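Local coordinates for protein paenibacillus xanthan lyase (Paenibacillus, PDB 6F2P) that cleaves the polysaccharide xanthan by a lyase reaction, as a calcium-binding, multidomain member of polysaccharide lyase family 8, at residues 191-204 / 248-262. Sequence-based numbering, arbitrary orientation.
Sequences VAAGRDGISALLPY and SWQVTDPNKNNVYRW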
ATOM      1  N   VAL A 191      23.748 -26.298 -18.242  1.00 13.28           N
ATOM      2  CA  VAL A 191      22.831 -26.441 -17.111  1.00 17.05           C
ATOM      3  C   VAL A 191      23.085 -25.364 -16.055  1.00 21.12           C
ATOM      4  O   VAL A 191      22.152 -24.805 -15.464  1.00 15.49           O
ATOM      5  CB  VAL A 191      22.958 -27.809 -16.430  1.00 15.12           C
ATOM      6  CG1 VAL A 191      21.897 -27.960 -15.353  1.00 11.41           C
ATOM      7  CG2 VAL A 191      22.835 -28.926 -17.449  1.00 15.31           C
ATOM      8  N   ALA A 192      24.355 -25.070 -15.816  1.00 18.46           N
ATOM      9  CA  ALA A 192      24.697 -24.089 -14.802  1.00 18.47           C
ATOM     10  C   ALA A 192      24.186 -22.719 -15.230  1.00 21.25           C
ATOM     11  O   ALA A 192      23.707 -21.935 -14.398  1.00 18.25           O
ATOM     12  CB  ALA A 192      26.196 -24.067 -14.556  1.00 16.78           C
ATOM     13  N   ALA A 193      24.268 -22.439 -16.530  1.00 20.54           N
ATOM     14  CA  ALA A 193      23.778 -21.166 -17.048  1.00 19.23           C
ATOM     15  C   ALA A 193      22.273 -21.119 -16.853  1.00 16.98           C
ATOM     16  O   ALA A 193      21.705 -20.065 -16.567  1.00 14.11           O
ATOM     17  CB  ALA A 193      24.148 -20.982 -18.518  1.00  9.10           C
ATOM     18  N   GLY A 194      21.632 -22.276 -16.987  1.00 15.26           N
ATOM     19  CA  GLY A 194      20.202 -22.363 -16.763  1.00 14.47           C
ATOM     20  C   GLY A 194      19.865 -22.040 -15.324  1.00 16.68           C
ATOM     21  O   GLY A 194      19.010 -21.199 -15.053  1.00 18.93           O
ATOM     22  N   ARG A 195      20.548 -22.716 -14.402  1.00 20.42           N
ATOM     23  CA  ARG A 195      20.375 -22.488 -12.974  1.00 15.73           C
ATOM     24  C   ARG A 195      20.568 -21.017 -12.623  1.00 16.28           C
ATOM     25  O   ARG A 195      19.793 -20.451 -11.855  1.00 17.52           O
ATOM     26  CB  ARG A 195      21.364 -23.344 -12.180  1.00 15.94           C
ATOM     27  CG  ARG A 195      21.398 -23.050 -10.681  1.00 19.41           C
ATOM     28  CD  ARG A 195      22.775 -23.338 -10.080  1.00 18.51           C
ATOM     29  NE  ARG A 195      23.831 -22.569 -10.739  1.00 15.51           N
ATOM     30  CZ  ARG A 195      25.095 -22.970 -10.848  1.00 15.67           C
ATOM     31  NH1 ARG A 195      25.475 -24.133 -10.331  1.00 13.73           N
ATOM     32  NH2 ARG A 195      25.982 -22.206 -11.478  1.00 12.12           N
ATOM     33  N   ASP A 196      21.591 -20.394 -13.196  1.00 13.02           N
ATOM     34  CA  ASP A 196      21.931 -19.027 -12.825  1.00 12.80           C
ATOM     35  C   ASP A 196      20.923 -18.012 -13.352  1.00 21.19           C
ATOM     36  O   ASP A 196      20.805 -16.906 -12.815  1.00 22.69           O
ATOM     37  CB  ASP A 196      23.342 -18.656 -13.297  1.00 14.29           C
ATOM     38  CG  ASP A 196      24.434 -19.450 -12.584  1.00 21.79           C
ATOM     39  OD1 ASP A 196      24.223 -19.873 -11.426  1.00 16.76           O
ATOM     40  OD2 ASP A 196      25.507 -19.654 -13.192  1.00 32.47           O
ATOM     41  N   GLY A 197      20.190 -18.385 -14.395  1.00 15.80           N
ATOM     42  CA  GLY A 197      19.295 -17.453 -15.051  1.00 11.79           C
ATOM     43  C   GLY A 197      18.168 -16.945 -14.168  1.00 14.67           C
ATOM     44  O   GLY A 197      17.705 -15.812 -14.340  1.00 17.87           O
ATOM     45  N   ILE A 198      17.723 -17.760 -13.216  1.00 10.16           N
ATOM     46  CA  ILE A 198      16.597 -17.355 -12.379  1.00 12.43           C
ATOM     47  C   ILE A 198      16.945 -16.455 -11.176  1.00 19.30           C
ATOM     48  O   ILE A 198      16.044 -15.879 -10.559  1.00 20.54           O
ATOM     49  CB  ILE A 198      15.797 -18.565 -11.868  1.00 12.83           C
ATOM     50  CG1 ILE A 198      16.631 -19.387 -10.889  1.00 10.68           C
ATOM     51  CG2 ILE A 198      15.297 -19.408 -13.033  1.00 14.85           C
ATOM     52  CD1 ILE A 198      15.806 -20.380 -10.093  1.00 13.35           C
ATOM     53  N   SER A 199      18.228 -16.331 -10.838  1.00 14.93           N
ATOM     54  CA  SER A 199      18.613 -15.549  -9.655  1.00 20.22           C
ATOM     55  C   SER A 199      18.071 -14.120  -9.694  1.00 18.81           C
ATOM     56  O   SER A 199      17.511 -13.633  -8.713  1.00 19.26           O
ATOM     57  CB  SER A 199      20.131 -15.545  -9.446  1.00 17.21           C
ATOM     58  OG  SER A 199      20.603 -16.842  -9.117  1.00 19.00           O
ATOM     59  N   ALA A 200      18.201 -13.466 -10.841  1.00 16.72           N
ATOM     60  CA  ALA A 200      17.717 -12.099 -10.984  1.00 14.84           C
ATOM     61  C   ALA A 200      16.212 -11.959 -10.743  1.00 16.88           C
ATOM     62  O   ALA A 200      15.730 -10.853 -10.548  1.00 22.23           O
ATOM     63  CB  ALA A 200      18.094 -11.542 -12.345  1.00 10.27           C
ATOM     64  N   LEU A 201      15.481 -13.073 -10.748  1.00 16.91           N
ATOM     65  CA  LEU A 201      14.031 -13.064 -10.514  1.00 17.66           C
ATOM     66  C   LEU A 201      13.661 -13.218  -9.044  1.00 16.53           C
ATOM     67  O   LEU A 201      12.498 -13.079  -8.668  1.00 17.85           O
ATOM     68  CB  LEU A 201      13.363 -14.218 -11.269  1.00 16.06           C
ATOM     69  CG  LEU A 201      13.435 -14.261 -12.787  1.00 16.09           C
ATOM     70  CD1 LEU A 201      12.826 -15.559 -13.275  1.00 16.92           C
ATOM     71  CD2 LEU A 201      12.718 -13.071 -13.383  1.00 18.73           C
ATOM     72  N   LEU A 202      14.645 -13.552  -8.223  1.00 17.78           N
ATOM     73  CA  LEU A 202      14.397 -13.878  -6.821  1.00 15.41           C
ATOM     74  C   LEU A 202      14.239 -12.719  -5.808  1.00 14.60           C
ATOM     75  O   LEU A 202      13.417 -12.822  -4.904  1.00 18.63           O
ATOM     76  CB  LEU A 202      15.449 -14.873  -6.320  1.00 16.59           C
ATOM     77  CG  LEU A 202      15.542 -16.211  -7.065  1.00 19.64           C
ATOM     78  CD1 LEU A 202      16.608 -17.087  -6.441  1.00 17.57           C
ATOM     79  CD2 LEU A 202      14.208 -16.939  -7.083  1.00 14.47           C
ATOM     80  N   PRO A 203      15.026 -11.630  -5.930  1.00 14.23           N
ATOM     81  CA  PRO A 203      14.957 -10.617  -4.868  1.00 17.20           C
ATOM     82  C   PRO A 203      13.602  -9.932  -4.766  1.00 22.31           C
ATOM     83  O   PRO A 203      12.847  -9.921  -5.738  1.00 19.85           O
ATOM     84  CB  PRO A 203      15.998  -9.588  -5.304  1.00 16.18           C
ATOM     85  CG  PRO A 203      16.935 -10.338  -6.177  1.00 14.36           C
ATOM     86  CD  PRO A 203      16.070 -11.296  -6.916  1.00 19.40           C
ATOM     87  N   TYR A 204      13.299  -9.383  -3.592  1.00 20.76           N
ATOM     88  CA  TYR A 204      12.112  -8.553  -3.420  1.00 14.84           C
ATOM     89  C   TYR A 204      12.337  -7.197  -4.083  1.00 21.14           C
ATOM     90  O   TYR A 204      13.476  -6.817  -4.363  1.00 24.15           O
ATOM     91  CB  TYR A 204      11.789  -8.368  -1.941  1.00 14.25           C
ATOM     92  CG  TYR A 204      11.265  -9.617  -1.266  1.00 15.63           C
ATOM     93  CD1 TYR A 204       9.991 -10.093  -1.551  1.00 19.09           C
ATOM     94  CD2 TYR A 204      12.039 -10.322  -0.354  1.00 13.35           C
ATOM     95  CE1 TYR A 204       9.501 -11.228  -0.953  1.00 13.09           C
ATOM     96  CE2 TYR A 204      11.554 -11.460   0.254  1.00 15.83           C
ATOM     97  CZ  TYR A 204      10.280 -11.907  -0.055  1.00 12.54           C
ATOM     98  OH  TYR A 204       9.765 -13.039   0.536  1.00 11.97           O
ATOM     99  N   SER A 248      24.506 -31.298  -8.726  1.00 24.66           N
ATOM    100  CA  SER A 248      25.633 -30.382  -8.823  1.00 22.27           C
ATOM    101  C   SER A 248      25.183 -28.980  -9.215  1.00 21.26           C
ATOM    102  O   SER A 248      25.853 -28.005  -8.907  1.00 27.87           O
ATOM    103  CB  SER A 248      26.637 -30.905  -9.848  1.00 26.09           C
ATOM    104  OG  SER A 248      26.925 -32.277  -9.635  1.00 26.55           O
ATOM    105  N   TRP A 249      24.045 -28.881  -9.893  1.00 26.71           N
ATOM    106  CA  TRP A 249      23.571 -27.591 -10.390  1.00 23.52           C
ATOM    107  C   TRP A 249      22.341 -27.119  -9.629  1.00 18.25           C
ATOM    108  O   TRP A 249      21.590 -26.274 -10.109  1.00 19.75           O
ATOM    109  CB  TRP A 249      23.303 -27.659 -11.902  1.00 17.25           C
ATOM    110  CG  TRP A 249      24.467 -28.277 -12.625  1.00 21.99           C
ATOM    111  CD1 TRP A 249      25.653 -27.672 -12.954  1.00 22.98           C
ATOM    112  CD2 TRP A 249      24.579 -29.636 -13.057  1.00 20.19           C
ATOM    113  NE1 TRP A 249      26.486 -28.573 -13.578  1.00 25.74           N
ATOM    114  CE2 TRP A 249      25.851 -29.785 -13.651  1.00 23.06           C
ATOM    115  CE3 TRP A 249      23.723 -30.742 -13.006  1.00 21.46           C
ATOM    116  CZ2 TRP A 249      26.285 -30.994 -14.189  1.00 26.90           C
ATOM    117  CZ3 TRP A 249      24.156 -31.944 -13.539  1.00 21.63           C
ATOM    118  CH2 TRP A 249      25.426 -32.060 -14.122  1.00 24.01           C
ATOM    119  N   GLN A 250      22.148 -27.653  -8.430  1.00 16.02           N
ATOM    120  CA  GLN A 250      21.025 -27.242  -7.606  1.00 19.70           C
ATOM    121  C   GLN A 250      21.099 -25.758  -7.291  1.00 20.18           C
ATOM    122  O   GLN A 250      22.167 -25.138  -7.373  1.00 15.43           O
ATOM    123  CB  GLN A 250      20.992 -28.022  -6.308  1.00 19.19           C
ATOM    124  CG  GLN A 250      21.920 -27.479  -5.259  1.00 14.10           C
ATOM    125  CD  GLN A 250      22.186 -28.495  -4.180  1.00 22.74           C
ATOM    126  OE1 GLN A 250      23.312 -28.969  -4.037  1.00 21.91           O
ATOM    127  NE2 GLN A 250      21.148 -28.850  -3.421  1.00 25.23           N
ATOM    128  N   VAL A 251      19.952 -25.191  -6.938  1.00 12.55           N
ATOM    129  CA  VAL A 251      19.881 -23.766  -6.705  1.00 15.51           C
ATOM    130  C   VAL A 251      20.464 -23.482  -5.328  1.00 21.10           C
ATOM    131  O   VAL A 251      20.026 -24.060  -4.324  1.00 20.43           O
ATOM    132  CB  VAL A 251      18.434 -23.255  -6.808  1.00 15.58           C
ATOM    133  CG1 VAL A 251      18.383 -21.747  -6.634  1.00 12.32           C
ATOM    134  CG2 VAL A 251      17.846 -23.643  -8.147  1.00 14.20           C
ATOM    135  N   THR A 252      21.462 -22.603  -5.281  1.00 15.94           N
ATOM    136  CA  THR A 252      22.145 -22.313  -4.030  1.00 17.15           C
ATOM    137  C   THR A 252      21.888 -20.896  -3.533  1.00 16.45           C
ATOM    138  O   THR A 252      22.131 -20.599  -2.361  1.00 21.08           O
ATOM    139  CB  THR A 252      23.672 -22.513  -4.151  1.00 14.72           C
ATOM    140  OG1 THR A 252      24.192 -21.650  -5.169  1.00 13.34           O
ATOM    141  CG2 THR A 252      24.003 -23.944  -4.491  1.00 11.97           C
ATOM    142  N   ASP A 253      21.433 -20.025  -4.430  1.00 13.15           N
ATOM    143  CA  ASP A 253      21.161 -18.625  -4.111  1.00 14.01           C
ATOM    144  C   ASP A 253      20.311 -18.541  -2.833  1.00 17.45           C
ATOM    145  O   ASP A 253      19.266 -19.170  -2.741  1.00 21.62           O
ATOM    146  CB  ASP A 253      20.436 -17.983  -5.295  1.00 12.15           C
ATOM    147  CG  ASP A 253      20.359 -16.468  -5.204  1.00 22.07           C
ATOM    148  OD1 ASP A 253      20.374 -15.911  -4.076  1.00 17.59           O
ATOM    149  OD2 ASP A 253      20.268 -15.831  -6.282  1.00 19.44           O
ATOM    150  N   PRO A 254      20.782 -17.802  -1.821  1.00 19.06           N
ATOM    151  CA  PRO A 254      20.035 -17.758  -0.557  1.00 20.10           C
ATOM    152  C   PRO A 254      18.638 -17.176  -0.742  1.00 18.93           C
ATOM    153  O   PRO A 254      17.711 -17.493   0.017  1.00 17.77           O
ATOM    154  CB  PRO A 254      20.882 -16.828   0.316  1.00 12.35           C
ATOM    155  CG  PRO A 254      22.235 -16.898  -0.270  1.00 19.46           C
ATOM    156  CD  PRO A 254      22.048 -17.053  -1.740  1.00 18.74           C
ATOM    157  N   ASN A 255      18.494 -16.337  -1.763  1.00 14.23           N
ATOM    158  CA  ASN A 255      17.201 -15.768  -2.106  1.00 15.48           C
ATOM    159  C   ASN A 255      16.131 -16.802  -2.488  1.00 17.72           C
ATOM    160  O   ASN A 255      14.945 -16.484  -2.544  1.00 21.44           O
ATOM    161  CB  ASN A 255      17.355 -14.735  -3.216  1.00 14.76           C
ATOM    162  CG  ASN A 255      17.999 -13.447  -2.733  1.00 12.92           C
ATOM    163  OD1 ASN A 255      17.918 -13.091  -1.554  1.00 25.23           O
ATOM    164  ND2 ASN A 255      18.633 -12.733  -3.647  1.00 15.08           N
ATOM    165  N   LYS A 256      16.541 -18.040  -2.734  1.00 14.93           N
ATOM    166  CA  LYS A 256      15.591 -19.090  -3.056  1.00 15.69           C
ATOM    167  C   LYS A 256      14.560 -19.279  -1.949  1.00 19.15           C
ATOM    168  O   LYS A 256      13.441 -19.734  -2.208  1.00 17.87           O
ATOM    169  CB  LYS A 256      16.305 -20.414  -3.362  1.00 15.23           C
ATOM    170  CG  LYS A 256      16.958 -21.084  -2.164  1.00 21.32           C
ATOM    171  CD  LYS A 256      17.651 -22.392  -2.551  1.00 26.90           C
ATOM    172  CE  LYS A 256      18.592 -22.886  -1.444  1.00 29.68           C
ATOM    173  NZ  LYS A 256      17.868 -23.548  -0.320  1.00 28.61           N
ATOM    174  N   ASN A 257      14.936 -18.917  -0.729  0.60 18.91           N
ATOM    175  CA  ASN A 257      14.031 -19.055   0.398  0.60 18.42           C
ATOM    176  C   ASN A 257      12.854 -18.061   0.311  0.60 19.72           C
ATOM    177  O   ASN A 257      11.809 -18.268   0.932  0.60 19.41           O
ATOM    178  CB  ASN A 257      14.811 -18.971   1.718  0.60 18.92           C
ATOM    179  CG  ASN A 257      15.951 -20.006   1.796  0.60 22.24           C
ATOM    180  OD1 ASN A 257      15.733 -21.216   1.642  0.60 15.90           O
ATOM    181  ND2 ASN A 257      17.173 -19.523   2.020  0.60 21.00           N
ATOM    182  N   ASN A 258      13.017 -17.015  -0.499  1.00 18.35           N
ATOM    183  CA  ASN A 258      11.937 -16.076  -0.797  1.00 17.34           C
ATOM    184  C   ASN A 258      10.782 -16.762  -1.520  1.00 21.26           C
ATOM    185  O   ASN A 258       9.607 -16.407  -1.331  1.00 21.28           O
ATOM    186  CB  ASN A 258      12.447 -14.912  -1.651  1.00 18.34           C
ATOM    187  CG  ASN A 258      13.536 -14.114  -0.960  1.00 19.45           C
ATOM    188  OD1 ASN A 258      13.781 -14.287   0.234  1.00 30.74           O
ATOM    189  ND2 ASN A 258      14.185 -13.222  -1.706  1.00 17.85           N
ATOM    190  N   VAL A 259      11.122 -17.752  -2.342  1.00 16.96           N
ATOM    191  CA  VAL A 259      10.119 -18.499  -3.093  1.00 18.88           C
ATOM    192  C   VAL A 259       9.190 -19.244  -2.139  1.00 16.19           C
ATOM    193  O   VAL A 259       8.005 -19.385  -2.404  1.00 17.95           O
ATOM    194  CB  VAL A 259      10.768 -19.481  -4.095  1.00 14.77           C
ATOM    195  CG1 VAL A 259       9.710 -20.269  -4.850  1.00  9.99           C
ATOM    196  CG2 VAL A 259      11.663 -18.727  -5.062  1.00 10.03           C
ATOM    197  N   TYR A 260       9.722 -19.711  -1.016  1.00 16.33           N
ATOM    198  CA  TYR A 260       8.877 -20.376  -0.030  1.00 15.86           C
ATOM    199  C   TYR A 260       7.999 -19.352   0.684  1.00 18.21           C
ATOM    200  O   TYR A 260       6.820 -19.600   0.921  1.00 17.02           O
ATOM    201  CB  TYR A 260       9.712 -21.209   0.944  1.00 13.68           C
ATOM    202  CG  TYR A 260      10.524 -22.255   0.220  1.00 20.72           C
ATOM    203  CD1 TYR A 260       9.983 -23.494  -0.081  1.00 18.69           C
ATOM    204  CD2 TYR A 260      11.818 -21.982  -0.210  1.00 23.40           C
ATOM    205  CE1 TYR A 260      10.714 -24.439  -0.775  1.00 25.22           C
ATOM    206  CE2 TYR A 260      12.553 -22.921  -0.906  1.00 19.33           C
ATOM    207  CZ  TYR A 260      11.998 -24.148  -1.180  1.00 19.91           C
ATOM    208  OH  TYR A 260      12.728 -25.092  -1.862  1.00 21.47           O
ATOM    209  N   ARG A 261       8.570 -18.191   0.989  1.00 15.94           N
ATOM    210  CA  ARG A 261       7.813 -17.120   1.611  1.00 18.95           C
ATOM    211  C   ARG A 261       6.650 -16.676   0.723  1.00 21.48           C
ATOM    212  O   ARG A 261       5.563 -16.353   1.243  1.00 15.95           O
ATOM    213  CB  ARG A 261       8.710 -15.915   1.938  1.00 19.84           C
ATOM    214  CG  ARG A 261       9.883 -16.190   2.883  1.00 24.12           C
ATOM    215  CD  ARG A 261       9.540 -17.160   4.008  1.00 22.91           C
ATOM    216  NE  ARG A 261       8.470 -16.678   4.882  1.00 28.23           N
ATOM    217  CZ  ARG A 261       7.991 -17.360   5.920  1.00 29.77           C
ATOM    218  NH1 ARG A 261       8.496 -18.551   6.222  1.00 26.46           N
ATOM    219  NH2 ARG A 261       7.007 -16.851   6.654  1.00 27.28           N
ATOM    220  N   TRP A 262       6.881 -16.657  -0.596  1.00 17.13           N
ATOM    221  CA  TRP A 262       5.860 -16.216  -1.561  1.00 18.57           C
ATOM    222  C   TRP A 262       4.539 -16.934  -1.339  1.00 17.16           C
ATOM    223  O   TRP A 262       3.471 -16.331  -1.440  1.00 19.04           O
ATOM    224  CB  TRP A 262       6.303 -16.436  -3.010  1.00 15.34           C
ATOM    225  CG  TRP A 262       7.454 -15.571  -3.451  1.00 21.97           C
ATOM    226  CD1 TRP A 262       7.937 -14.457  -2.820  1.00 17.66           C
ATOM    227  CD2 TRP A 262       8.273 -15.759  -4.618  1.00 16.91           C
ATOM    228  NE1 TRP A 262       8.999 -13.939  -3.528  1.00 16.10           N
ATOM    229  CE2 TRP A 262       9.226 -14.720  -4.632  1.00 16.18           C
ATOM    230  CE3 TRP A 262       8.294 -16.705  -5.648  1.00 19.32           C
ATOM    231  CZ2 TRP A 262      10.189 -14.602  -5.638  1.00 18.99           C
ATOM    232  CZ3 TRP A 262       9.248 -16.580  -6.649  1.00 15.52           C
ATOM    233  CH2 TRP A 262      10.181 -15.540  -6.635  1.00 17.14           C
TER
HETATM  234  O   HOH W   1      24.632 -25.387  -7.839  1.00 16.24           O
HETATM  235  O   HOH W   2      19.580 -13.318  -6.305  1.00 10.94           O
HETATM  236  O   HOH W   3      11.335 -12.241  -3.484  1.00 15.34           O
HETATM  237  O   HOH W   4      15.693 -10.235  -1.256  1.00  6.69           O
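Arg195 runs along the backbone of Trp249 and Gln250. CB and CG lie against Trp249 O, CG at 3.3 Å, and CD touches both that carbonyl and Gln250 O. CG stands anti to the backbone N (chi1 172°), and a bend at chi3 (58°) turns the guanidinium back over its own helix. There NE and NH2 grip Asp196 side-on in a salt bridge, with NE 2.8 Å from Asp196 OD1. NH1 faces the other segment and gives a hydrogen to a water that donates in turn to Ser248 O and Gln250 O. One helical turn before Arg195, Val191 CB sits over the five-membered ring of Trp249 in a CH-pi contact, 4.2 Å from the centroid. Both segments belong to the alpha-helical domain of the lyase: the end of helix 188-197 and the turns after it lie along the loop that leads into helix 256-267. Asp253 opens the type I turn before that helix, its OD1 taking a capping bond from Asn255 N (3.0 Å), while OD2 approaches Ser199 OG, also at 3.0 Å. Leu202 packs further along, CB on Asn255 CB (3.6 Å) and CD2 on Val259 CG2. Its carbonyl O takes a straight but weak bond from Asn258 ND2 (3.3 Å) and a hydrogen from a water that also accepts from Trp262 NE1. This water rests over the centre of the Tyr204 ring, whose CE1 meets the edge of Trp262.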